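Local coordinates for glycosyl hydrolase family 2, TIM barrel domain protein (PDB 6ED2) that probably acts as a beta-glucuronidase of the gut bacterium Faecalibacterium prausnitzii, releasing glucuronic acid from beta-glucuronide conjugates, at residues H236-D244 and S252-V261; E208-L219 and V288-T299. All coordinates share one frame; numbering follows the deposited sequence.

Contact 1 of 2, residues H236-D244 and S252-V261; sequences HPVTVELYD and SSGTTGTLVV
Val240 and Ser252 form an antiparallel hydrogen-bonded pair: Val240 N donates to Ser252 O over 2.8 Å, and Ser252 N gives a return bond to Val240 O, more bent at its hydrogen (139°). At the neighbouring non-hydrogen-bonded pair the CA atoms of Thr239 and Ser253 draw in to 4.3 Å, and Thr239 CA makes a CA-H...O contact with Ser252 O. One step further, Gly254 N reaches Val238 O at 2.8 Å. With phi near 110°, a CB on Gly254 would run into the carbonyl oxygen of Ser253. Here the chain leaves the hairpin of strands 238-244 and 247-253 and crosses to strand 256-262 in the facing sheet, closing one edge of the immunoglobulin-like beta-sandwich found in glycosyl hydrolase family 2. Alternation along strand 238-244 sends Val238, Val240 and Leu242 into the sandwich, whereas Thr239 and Glu241, both at the bound magnesium ion, lie on the outer face. With CG1 of Val238 anti to its amide nitrogen (chi1 162°), that methyl rests 3.7 Å from Gly254 O, and CG2 meets Thr255 CG2 at 3.5 Å, the two side chains crossing at about a right angle. Further along the strand, Val240 CG1 packs 4.1 Å from Leu259 CD1, while the other methyl of that leucine, CD2, lies near Val240 O. Leu242 CD2 touches Val261 CG2 at 3.6 Å. Ser252 OG and Gly254 O both hydrogen-bond to Tyr228 OH of the facing sheet.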
loop_
_atom_site.group_PDB
_atom_site.type_symbol
_atom_site.label_atom_id
_atom_site.label_comp_id
_atom_site.label_asym_id
_atom_site.label_seq_id
_atom_site.Cartn_x
_atom_site.Cartn_y
_atom_site.Cartn_z
ATOM N N HIS A 236 -17.705 60.652 13.544
ATOM C CA HIS A 236 -18.650 60.899 12.469
ATOM C C HIS A 236 -19.712 59.812 12.386
ATOM O O HIS A 236 -19.465 58.658 12.740
ATOM C CB HIS A 236 -17.901 61.040 11.142
ATOM C CG HIS A 236 -17.209 62.355 11.028
ATOM N ND1 HIS A 236 -15.862 62.510 11.268
ATOM C CD2 HIS A 236 -17.702 63.601 10.821
ATOM C CE1 HIS A 236 -15.544 63.789 11.164
ATOM N NE2 HIS A 236 -16.643 64.472 10.893
ATOM N N PRO A 237 -20.902 60.173 11.924
ATOM C CA PRO A 237 -22.054 59.267 12.009
ATOM C C PRO A 237 -21.903 58.006 11.174
ATOM O O PRO A 237 -21.183 57.959 10.170
ATOM C CB PRO A 237 -23.212 60.125 11.479
ATOM C CG PRO A 237 -22.543 61.198 10.660
ATOM C CD PRO A 237 -21.276 61.498 11.401
ATOM N N VAL A 238 -22.671 56.991 11.580
ATOM C CA VAL A 238 -22.629 55.647 11.020
ATOM C C VAL A 238 -24.000 55.299 10.475
ATOM O O VAL A 238 -25.016 55.594 11.111
ATOM C CB VAL A 238 -22.198 54.610 12.082
ATOM C CG1 VAL A 238 -22.571 53.190 11.637
ATOM C CG2 VAL A 238 -20.708 54.715 12.348
ATOM N N THR A 239 -24.034 54.673 9.297
ATOM C CA THR A 239 -25.244 54.022 8.815
ATOM C C THR A 239 -24.924 52.568 8.507
ATOM O O THR A 239 -23.783 52.213 8.203
ATOM C CB THR A 239 -25.824 54.695 7.564
ATOM O OG1 THR A 239 -25.013 54.353 6.440
ATOM C CG2 THR A 239 -25.835 56.205 7.711
ATOM N N VAL A 240 -25.934 51.724 8.619
ATOM C CA VAL A 240 -25.805 50.299 8.372
ATOM C C VAL A 240 -26.968 49.886 7.485
ATOM O O VAL A 240 -28.113 50.264 7.746
ATOM C CB VAL A 240 -25.810 49.486 9.680
ATOM C CG1 VAL A 240 -25.597 48.021 9.383
ATOM C CG2 VAL A 240 -24.748 50.001 10.641
ATOM N N GLU A 241 -26.676 49.127 6.438
ATOM C CA GLU A 241 -27.683 48.689 5.490
ATOM C C GLU A 241 -27.523 47.199 5.262
ATOM O O GLU A 241 -26.421 46.653 5.364
ATOM C CB GLU A 241 -27.559 49.427 4.148
ATOM C CG GLU A 241 -27.732 50.930 4.237
ATOM C CD GLU A 241 -27.260 51.626 2.976
ATOM O OE1 GLU A 241 -26.030 51.719 2.772
ATOM O OE2 GLU A 241 -28.114 52.061 2.180
ATOM N N LEU A 242 -28.630 46.544 4.938
ATOM C CA LEU A 242 -28.632 45.116 4.666
ATOM C C LEU A 242 -29.249 44.902 3.295
ATOM O O LEU A 242 -30.370 45.358 3.043
ATOM C CB LEU A 242 -29.405 44.353 5.740
ATOM C CG LEU A 242 -29.072 42.870 5.818
ATOM C CD1 LEU A 242 -27.620 42.669 6.222
ATOM C CD2 LEU A 242 -30.030 42.188 6.793
ATOM N N TYR A 243 -28.514 44.222 2.410
ATOM C CA TYR A 243 -28.958 43.979 1.044
ATOM C C TYR A 243 -29.190 42.497 0.808
ATOM O O TYR A 243 -28.392 41.653 1.233
ATOM C CB TYR A 243 -27.941 44.499 0.026
ATOM C CG TYR A 243 -27.978 45.994 -0.120
ATOM C CD1 TYR A 243 -27.250 46.805 0.736
ATOM C CD2 TYR A 243 -28.763 46.601 -1.096
ATOM C CE1 TYR A 243 -27.270 48.164 0.612
ATOM C CE2 TYR A 243 -28.802 47.983 -1.217
ATOM C CZ TYR A 243 -28.049 48.756 -0.357
ATOM O OH TYR A 243 -28.050 50.127 -0.445
ATOM N N ASP A 244 -30.293 42.196 0.138
ATOM C CA ASP A 244 -30.556 40.885 -0.445
ATOM C C ASP A 244 -30.393 41.050 -1.952
ATOM O O ASP A 244 -31.315 41.501 -2.635
ATOM C CB ASP A 244 -31.953 40.399 -0.092
ATOM C CG ASP A 244 -32.201 38.979 -0.544
ATOM O OD1 ASP A 244 -31.234 38.343 -1.011
ATOM O OD2 ASP A 244 -33.355 38.503 -0.432
ATOM N N SER A 252 -30.367 51.446 8.909
ATOM C CA SER A 252 -30.434 52.067 10.221
ATOM C C SER A 252 -29.298 53.069 10.343
ATOM O O SER A 252 -28.190 52.815 9.868
ATOM C CB SER A 252 -30.358 51.001 11.331
ATOM O OG SER A 252 -30.195 51.576 12.619
ATOM N N SER A 253 -29.591 54.211 10.949
ATOM C CA SER A 253 -28.575 55.176 11.343
ATOM C C SER A 253 -28.173 54.946 12.789
ATOM O O SER A 253 -28.988 54.538 13.613
ATOM C CB SER A 253 -29.097 56.601 11.199
ATOM O OG SER A 253 -29.818 56.723 9.995
ATOM N N GLY A 254 -26.923 55.215 13.089
ATOM C CA GLY A 254 -26.393 55.125 14.434
ATOM C C GLY A 254 -25.431 53.957 14.588
ATOM O O GLY A 254 -25.538 52.933 13.900
ATOM N N THR A 255 -24.483 54.107 15.526
ATOM C CA THR A 255 -23.544 53.043 15.877
ATOM C C THR A 255 -24.167 51.932 16.699
ATOM O O THR A 255 -23.465 50.977 17.036
ATOM C CB THR A 255 -22.356 53.579 16.667
ATOM O OG1 THR A 255 -22.828 54.440 17.709
ATOM C CG2 THR A 255 -21.411 54.313 15.767
ATOM N N THR A 256 -25.434 52.054 17.073
ATOM C CA THR A 256 -26.208 50.951 17.616
ATOM C C THR A 256 -27.584 51.046 16.991
ATOM O O THR A 256 -28.006 52.122 16.558
ATOM C CB THR A 256 -26.330 51.001 19.151
ATOM O OG1 THR A 256 -26.971 52.228 19.521
ATOM C CG2 THR A 256 -24.966 50.930 19.820
ATOM N N GLY A 257 -28.275 49.918 16.925
ATOM C CA GLY A 257 -29.599 49.930 16.350
ATOM C C GLY A 257 -30.072 48.521 16.071
ATOM O O GLY A 257 -29.460 47.536 16.493
ATOM N N THR A 258 -31.174 48.456 15.341
ATOM C CA THR A 258 -31.829 47.207 15.006
ATOM C C THR A 258 -32.150 47.221 13.522
ATOM O O THR A 258 -32.702 48.201 13.017
ATOM C CB THR A 258 -33.100 47.023 15.848
ATOM O OG1 THR A 258 -32.735 46.994 17.235
ATOM C CG2 THR A 258 -33.805 45.719 15.491
ATOM N N LEU A 259 -31.780 46.157 12.811
ATOM C CA LEU A 259 -32.215 45.973 11.432
ATOM C C LEU A 259 -33.422 45.047 11.450
ATOM O O LEU A 259 -33.346 43.933 11.976
ATOM C CB LEU A 259 -31.092 45.409 10.557
ATOM C CG LEU A 259 -29.797 46.233 10.582
ATOM C CD1 LEU A 259 -28.629 45.392 10.128
ATOM C CD2 LEU A 259 -29.932 47.514 9.741
ATOM N N VAL A 260 -34.537 45.518 10.913
ATOM C CA VAL A 260 -35.764 44.731 10.828
ATOM C C VAL A 260 -35.825 44.124 9.441
ATOM O O VAL A 260 -35.836 44.855 8.444
ATOM C CB VAL A 260 -37.002 45.600 11.108
ATOM C CG1 VAL A 260 -38.274 44.783 11.018
ATOM C CG2 VAL A 260 -36.880 46.254 12.477
ATOM N N VAL A 261 -35.864 42.792 9.361
ATOM C CA VAL A 261 -35.848 42.087 8.080
ATOM C C VAL A 261 -37.146 41.299 7.961
ATOM O O VAL A 261 -37.272 40.192 8.505
ATOM C CB VAL A 261 -34.629 41.172 7.927
ATOM C CG1 VAL A 261 -34.607 40.563 6.539
ATOM C CG2 VAL A 261 -33.346 41.941 8.191
#

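Contact 2 of 2, residues E208-L219 and V288-T299; sequences ERVLDYSTRYRL and VDEYLDRIGIRT
Tyr217 reaches from strand 210-219 onto the backbone of residues 296-298, and its atoms meet that backbone one after another. Its CB sits 3.4 Å from Arg298 O. CG is turned beside the backbone N, opposite the carbonyl carbon (chi1 -57°), which swings the ring over the other segment: CD1 approaches Ile297 CA at 3.8 Å, and CD2 comes obliquely to NH1 of Arg298, whose guanidinium has its strongest polar partner in Pro431. Further out, CE1 lies 3.4 Å from Gly296 O, a carbonyl oxygen placed over one ring face, and CZ is as near to it. At the tip, OH packs against Ile295 CB and is hydrogen-bonded both to Thr215 OG1 and, at 2.9 Å, to a water that accepts a bond from Gly296 N. Replacing the ring by an alanine side chain is likely to leave that water without its phenolic mate and to open a gap beside Gly296 and Ile297. The two strands belong to opposite sheets of the family 2 beta-sandwich, so side chains rather than a backbone ladder join them. Midway, Tyr213 OH donates to Asp293 OD2 over 2.7 Å, coming from above the carboxylate (49° out of its plane), with ring and carboxylate planes nearly perpendicular at 86°. Ile295 CG2 adjoins the same ring at its edge. At the far end, Val210 N donates to Asp289 OD2 over 2.8 Å on the anti side of the carboxylate, an oxygen that also forms a salt bridge with Arg37. Asp293 OD1 meanwhile accepts Arg294 N. Both carboxylates thus receive donors within the contact, which would be expected to favour their charged forms between the sheets.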
loop_
_atom_site.group_PDB
_atom_site.type_symbol
_atom_site.label_atom_id
_atom_site.label_comp_id
_atom_site.label_asym_id
_atom_site.label_seq_id
_atom_site.Cartn_x
_atom_site.Cartn_y
_atom_site.Cartn_z
ATOM N N GLU A 208 -10.105 57.656 9.792
ATOM C CA GLU A 208 -11.288 57.392 10.588
ATOM C C GLU A 208 -12.045 56.230 9.952
ATOM O O GLU A 208 -12.515 56.340 8.817
ATOM C CB GLU A 208 -12.185 58.625 10.673
ATOM C CG GLU A 208 -13.385 58.380 11.571
ATOM C CD GLU A 208 -14.311 59.581 11.708
ATOM O OE1 GLU A 208 -13.933 60.684 11.259
ATOM O OE2 GLU A 208 -15.413 59.417 12.290
ATOM N N ARG A 209 -12.194 55.131 10.686
ATOM C CA ARG A 209 -12.724 53.937 10.045
ATOM C C ARG A 209 -13.417 53.035 11.054
ATOM O O ARG A 209 -13.193 53.127 12.261
ATOM C CB ARG A 209 -11.610 53.155 9.355
ATOM C CG ARG A 209 -10.476 52.770 10.308
ATOM C CD ARG A 209 -9.514 51.867 9.588
ATOM N NE ARG A 209 -8.302 51.565 10.340
ATOM C CZ ARG A 209 -7.255 52.373 10.439
ATOM N NH1 ARG A 209 -7.277 53.580 9.874
ATOM N NH2 ARG A 209 -6.194 51.984 11.129
ATOM N N VAL A 210 -14.278 52.164 10.520
ATOM C CA VAL A 210 -14.828 51.057 11.281
ATOM C C VAL A 210 -13.713 50.140 11.765
ATOM O O VAL A 210 -12.868 49.701 10.978
ATOM C CB VAL A 210 -15.825 50.290 10.415
ATOM C CG1 VAL A 210 -16.468 49.167 11.229
ATOM C CG2 VAL A 210 -16.843 51.249 9.839
ATOM N N LEU A 211 -13.715 49.833 13.071
ATOM C CA LEU A 211 -12.811 48.847 13.654
ATOM C C LEU A 211 -13.486 47.531 14.000
ATOM O O LEU A 211 -12.810 46.500 14.079
ATOM C CB LEU A 211 -12.161 49.393 14.928
ATOM C CG LEU A 211 -11.509 50.775 14.847
ATOM C CD1 LEU A 211 -11.168 51.248 16.239
ATOM C CD2 LEU A 211 -10.264 50.758 13.987
ATOM N N ASP A 212 -14.795 47.534 14.218
ATOM C CA ASP A 212 -15.465 46.329 14.679
ATOM C C ASP A 212 -16.967 46.535 14.552
ATOM O O ASP A 212 -17.452 47.660 14.421
ATOM C CB ASP A 212 -15.082 45.997 16.131
ATOM C CG ASP A 212 -15.412 44.555 16.522
ATOM O OD1 ASP A 212 -15.681 43.721 15.631
ATOM O OD2 ASP A 212 -15.416 44.257 17.734
ATOM N N TYR A 213 -17.693 45.427 14.561
ATOM C CA TYR A 213 -19.137 45.461 14.652
ATOM C C TYR A 213 -19.565 44.145 15.268
ATOM O O TYR A 213 -18.812 43.168 15.273
ATOM C CB TYR A 213 -19.811 45.695 13.296
ATOM C CG TYR A 213 -19.863 44.481 12.393
ATOM C CD1 TYR A 213 -20.974 43.658 12.373
ATOM C CD2 TYR A 213 -18.788 44.162 11.545
ATOM C CE1 TYR A 213 -21.030 42.539 11.551
ATOM C CE2 TYR A 213 -18.836 43.043 10.704
ATOM C CZ TYR A 213 -19.965 42.236 10.716
ATOM O OH TYR A 213 -20.060 41.123 9.903
ATOM N N SER A 214 -20.775 44.137 15.807
ATOM C CA SER A 214 -21.327 42.949 16.436
ATOM C C SER A 214 -22.779 42.844 16.017
ATOM O O SER A 214 -23.408 43.856 15.690
ATOM C CB SER A 214 -21.210 42.997 17.984
ATOM O OG SER A 214 -22.170 43.896 18.544
ATOM N N THR A 215 -23.299 41.613 16.028
ATOM C CA THR A 215 -24.689 41.313 15.706
ATOM C C THR A 215 -25.234 40.295 16.706
ATOM O O THR A 215 -24.493 39.444 17.214
ATOM C CB THR A 215 -24.864 40.755 14.263
ATOM O OG1 THR A 215 -24.016 39.610 14.059
ATOM C CG2 THR A 215 -24.553 41.818 13.215
ATOM N N ARG A 216 -26.537 40.428 16.998
ATOM C CA ARG A 216 -27.374 39.489 17.743
ATOM C C ARG A 216 -28.640 39.287 16.933
ATOM O O ARG A 216 -29.126 40.223 16.295
ATOM C CB ARG A 216 -27.816 40.003 19.151
ATOM C CG ARG A 216 -26.716 40.221 20.161
ATOM C CD ARG A 216 -27.043 41.365 21.152
ATOM N NE ARG A 216 -25.800 41.954 21.698
ATOM C CZ ARG A 216 -25.449 43.244 21.612
ATOM N NH1 ARG A 216 -26.248 44.120 21.013
ATOM N NH2 ARG A 216 -24.302 43.665 22.128
ATOM N N TYR A 217 -29.209 38.093 17.000
ATOM C CA TYR A 217 -30.335 37.763 16.138
ATOM C C TYR A 217 -31.546 37.355 16.961
ATOM O O TYR A 217 -31.425 36.776 18.047
ATOM C CB TYR A 217 -29.951 36.645 15.137
ATOM C CG TYR A 217 -28.747 37.056 14.312
ATOM C CD1 TYR A 217 -28.909 37.703 13.092
ATOM C CD2 TYR A 217 -27.463 36.870 14.790
ATOM C CE1 TYR A 217 -27.825 38.107 12.352
ATOM C CE2 TYR A 217 -26.365 37.285 14.062
ATOM C CZ TYR A 217 -26.556 37.891 12.837
ATOM O OH TYR A 217 -25.473 38.306 12.114
ATOM N N ARG A 218 -32.717 37.663 16.414
ATOM C CA ARG A 218 -33.988 37.386 17.057
ATOM C C ARG A 218 -35.005 37.096 15.961
ATOM O O ARG A 218 -35.128 37.868 15.001
ATOM C CB ARG A 218 -34.401 38.583 17.918
ATOM C CG ARG A 218 -35.759 38.511 18.564
ATOM C CD ARG A 218 -35.933 39.693 19.550
ATOM N NE ARG A 218 -35.594 40.984 18.932
ATOM C CZ ARG A 218 -34.541 41.743 19.252
ATOM N NH1 ARG A 218 -34.328 42.899 18.618
ATOM N NH2 ARG A 218 -33.705 41.363 20.214
ATOM N N LEU A 219 -35.709 35.976 16.088
ATOM C CA LEU A 219 -36.764 35.633 15.147
ATOM C C LEU A 219 -38.100 36.179 15.641
ATOM O O LEU A 219 -38.388 36.154 16.839
ATOM C CB LEU A 219 -36.839 34.116 14.960
ATOM C CG LEU A 219 -35.506 33.424 14.652
ATOM C CD1 LEU A 219 -35.722 31.959 14.303
ATOM C CD2 LEU A 219 -34.741 34.138 13.545
ATOM N N VAL A 288 -16.791 58.533 4.375
ATOM C CA VAL A 288 -15.402 58.515 4.833
ATOM C C VAL A 288 -14.873 57.094 5.014
ATOM O O VAL A 288 -13.662 56.878 4.925
ATOM C CB VAL A 288 -15.235 59.362 6.114
ATOM C CG1 VAL A 288 -16.510 60.117 6.438
ATOM C CG2 VAL A 288 -14.742 58.537 7.337
ATOM N N ASP A 289 -15.737 56.117 5.249
ATOM C CA ASP A 289 -15.266 54.739 5.319
ATOM C C ASP A 289 -16.437 53.831 5.005
ATOM O O ASP A 289 -17.597 54.179 5.247
ATOM C CB ASP A 289 -14.680 54.362 6.686
ATOM C CG ASP A 289 -14.074 52.955 6.688
ATOM O OD1 ASP A 289 -13.405 52.596 5.688
ATOM O OD2 ASP A 289 -14.274 52.194 7.672
ATOM N N GLU A 290 -16.123 52.673 4.444
ATOM C CA GLU A 290 -17.153 51.688 4.173
ATOM C C GLU A 290 -16.579 50.313 4.453
ATOM O O GLU A 290 -15.464 50.003 4.025
ATOM C CB GLU A 290 -17.657 51.780 2.737
ATOM C CG GLU A 290 -18.406 50.553 2.286
ATOM C CD GLU A 290 -18.817 50.653 0.837
ATOM O OE1 GLU A 290 -17.980 50.346 -0.043
ATOM O OE2 GLU A 290 -19.962 51.081 0.587
ATOM N N TYR A 291 -17.313 49.520 5.221
ATOM C CA TYR A 291 -16.954 48.138 5.460
ATOM C C TYR A 291 -18.079 47.268 4.940
ATOM O O TYR A 291 -19.242 47.668 4.954
ATOM C CB TYR A 291 -16.676 47.824 6.946
ATOM C CG TYR A 291 -16.025 46.467 7.079
ATOM C CD1 TYR A 291 -14.684 46.272 6.715
ATOM C CD2 TYR A 291 -16.764 45.362 7.494
ATOM C CE1 TYR A 291 -14.098 45.015 6.797
ATOM C CE2 TYR A 291 -16.188 44.097 7.567
ATOM C CZ TYR A 291 -14.861 43.929 7.218
ATOM O OH TYR A 291 -14.297 42.674 7.308
ATOM N N LEU A 292 -17.706 46.105 4.418
ATOM C CA LEU A 292 -18.617 45.203 3.734
ATOM C C LEU A 292 -18.427 43.791 4.266
ATOM O O LEU A 292 -17.303 43.332 4.455
ATOM C CB LEU A 292 -18.379 45.228 2.217
ATOM C CG LEU A 292 -18.510 46.571 1.495
ATOM C CD1 LEU A 292 -17.860 46.484 0.110
ATOM C CD2 LEU A 292 -19.974 46.972 1.368
ATOM N N ASP A 293 -19.528 43.100 4.505
ATOM C CA ASP A 293 -19.442 41.748 5.025
ATOM C C ASP A 293 -20.732 41.039 4.652
ATOM O O ASP A 293 -21.651 41.628 4.070
ATOM C CB ASP A 293 -19.189 41.747 6.540
ATOM C CG ASP A 293 -18.485 40.480 7.034
ATOM O OD1 ASP A 293 -18.357 39.495 6.256
ATOM O OD2 ASP A 293 -18.087 40.468 8.227
ATOM N N ARG A 294 -20.765 39.747 4.941
ATOM C CA ARG A 294 -21.946 38.932 4.714
ATOM C C ARG A 294 -22.293 38.244 6.018
ATOM O O ARG A 294 -21.399 37.751 6.717
ATOM C CB ARG A 294 -21.704 37.927 3.608
ATOM C CG ARG A 294 -21.263 38.602 2.327
ATOM C CD ARG A 294 -20.857 37.593 1.293
ATOM N NE ARG A 294 -22.006 36.963 0.655
ATOM C CZ ARG A 294 -22.012 35.693 0.253
ATOM N NH1 ARG A 294 -20.926 34.928 0.450
ATOM N NH2 ARG A 294 -23.099 35.186 -0.322
ATOM N N ILE A 295 -23.579 38.246 6.361
ATOM C CA ILE A 295 -24.043 37.700 7.624
ATOM C C ILE A 295 -25.219 36.776 7.351
ATOM O O ILE A 295 -25.929 36.907 6.354
ATOM C CB ILE A 295 -24.459 38.799 8.620
ATOM C CG1 ILE A 295 -25.641 39.585 8.060
ATOM C CG2 ILE A 295 -23.303 39.703 8.940
ATOM C CD1 ILE A 295 -26.003 40.812 8.896
ATOM N N GLY A 296 -25.421 35.840 8.257
ATOM C CA GLY A 296 -26.554 34.937 8.194
ATOM C C GLY A 296 -27.451 35.177 9.390
ATOM O O GLY A 296 -26.968 35.435 10.494
ATOM N N ILE A 297 -28.755 35.108 9.156
ATOM C CA ILE A 297 -29.752 35.347 10.188
ATOM C C ILE A 297 -30.114 33.997 10.799
ATOM O O ILE A 297 -30.806 33.184 10.178
ATOM C CB ILE A 297 -30.988 36.059 9.622
ATOM C CG1 ILE A 297 -30.586 37.400 9.000
ATOM C CG2 ILE A 297 -32.012 36.290 10.714
ATOM C CD1 ILE A 297 -31.782 38.182 8.472
ATOM N N ARG A 298 -29.633 33.754 12.012
ATOM C CA ARG A 298 -29.904 32.500 12.693
ATOM C C ARG A 298 -29.694 32.696 14.189
ATOM O O ARG A 298 -28.827 33.470 14.609
ATOM C CB ARG A 298 -29.003 31.371 12.171
ATOM C CG ARG A 298 -27.516 31.590 12.448
ATOM C CD ARG A 298 -27.065 30.882 13.717
ATOM N NE ARG A 298 -25.671 31.144 14.096
ATOM C CZ ARG A 298 -25.288 32.136 14.894
ATOM N NH1 ARG A 298 -26.198 32.980 15.371
ATOM N NH2 ARG A 298 -23.998 32.295 15.200
ATOM N N THR A 299 -30.467 31.953 14.981
ATOM C CA THR A 299 -30.293 31.890 16.426
ATOM C C THR A 299 -29.776 30.516 16.837
ATOM O O THR A 299 -30.094 29.497 16.211
ATOM C CB THR A 299 -31.599 32.166 17.172
ATOM O OG1 THR A 299 -32.534 31.106 16.913
ATOM C CG2 THR A 299 -32.191 33.507 16.755
HETATM O O HOH W 1 -23.931 36.265 10.783
#

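How the contacts relate
Contacts 1 and 2 belong to one beta-sandwich, their centres about 9 Å apart, and the stretch of chain between the two segments of contact 2 contains all of contact 1. They meet directly at several points: among them, His236 ND1 probably hydrogen-bonds to Glu208 OE1 at 2.7 Å, Leu242 CD1 packs on Ile295 CD1 at 3.6 Å, and Val261 CG2 lies 4.1 Å from Ile297 CD1. Leu242 and Val261 therefore extend the apolar layer of contact 1 into contact 2. The magnesium ion bound at Thr239 and Glu241 belongs to contact 1, with the Thr239 side chain about 3 Å away; the side chain of Val210 in contact 2 stays about 9 Å from it.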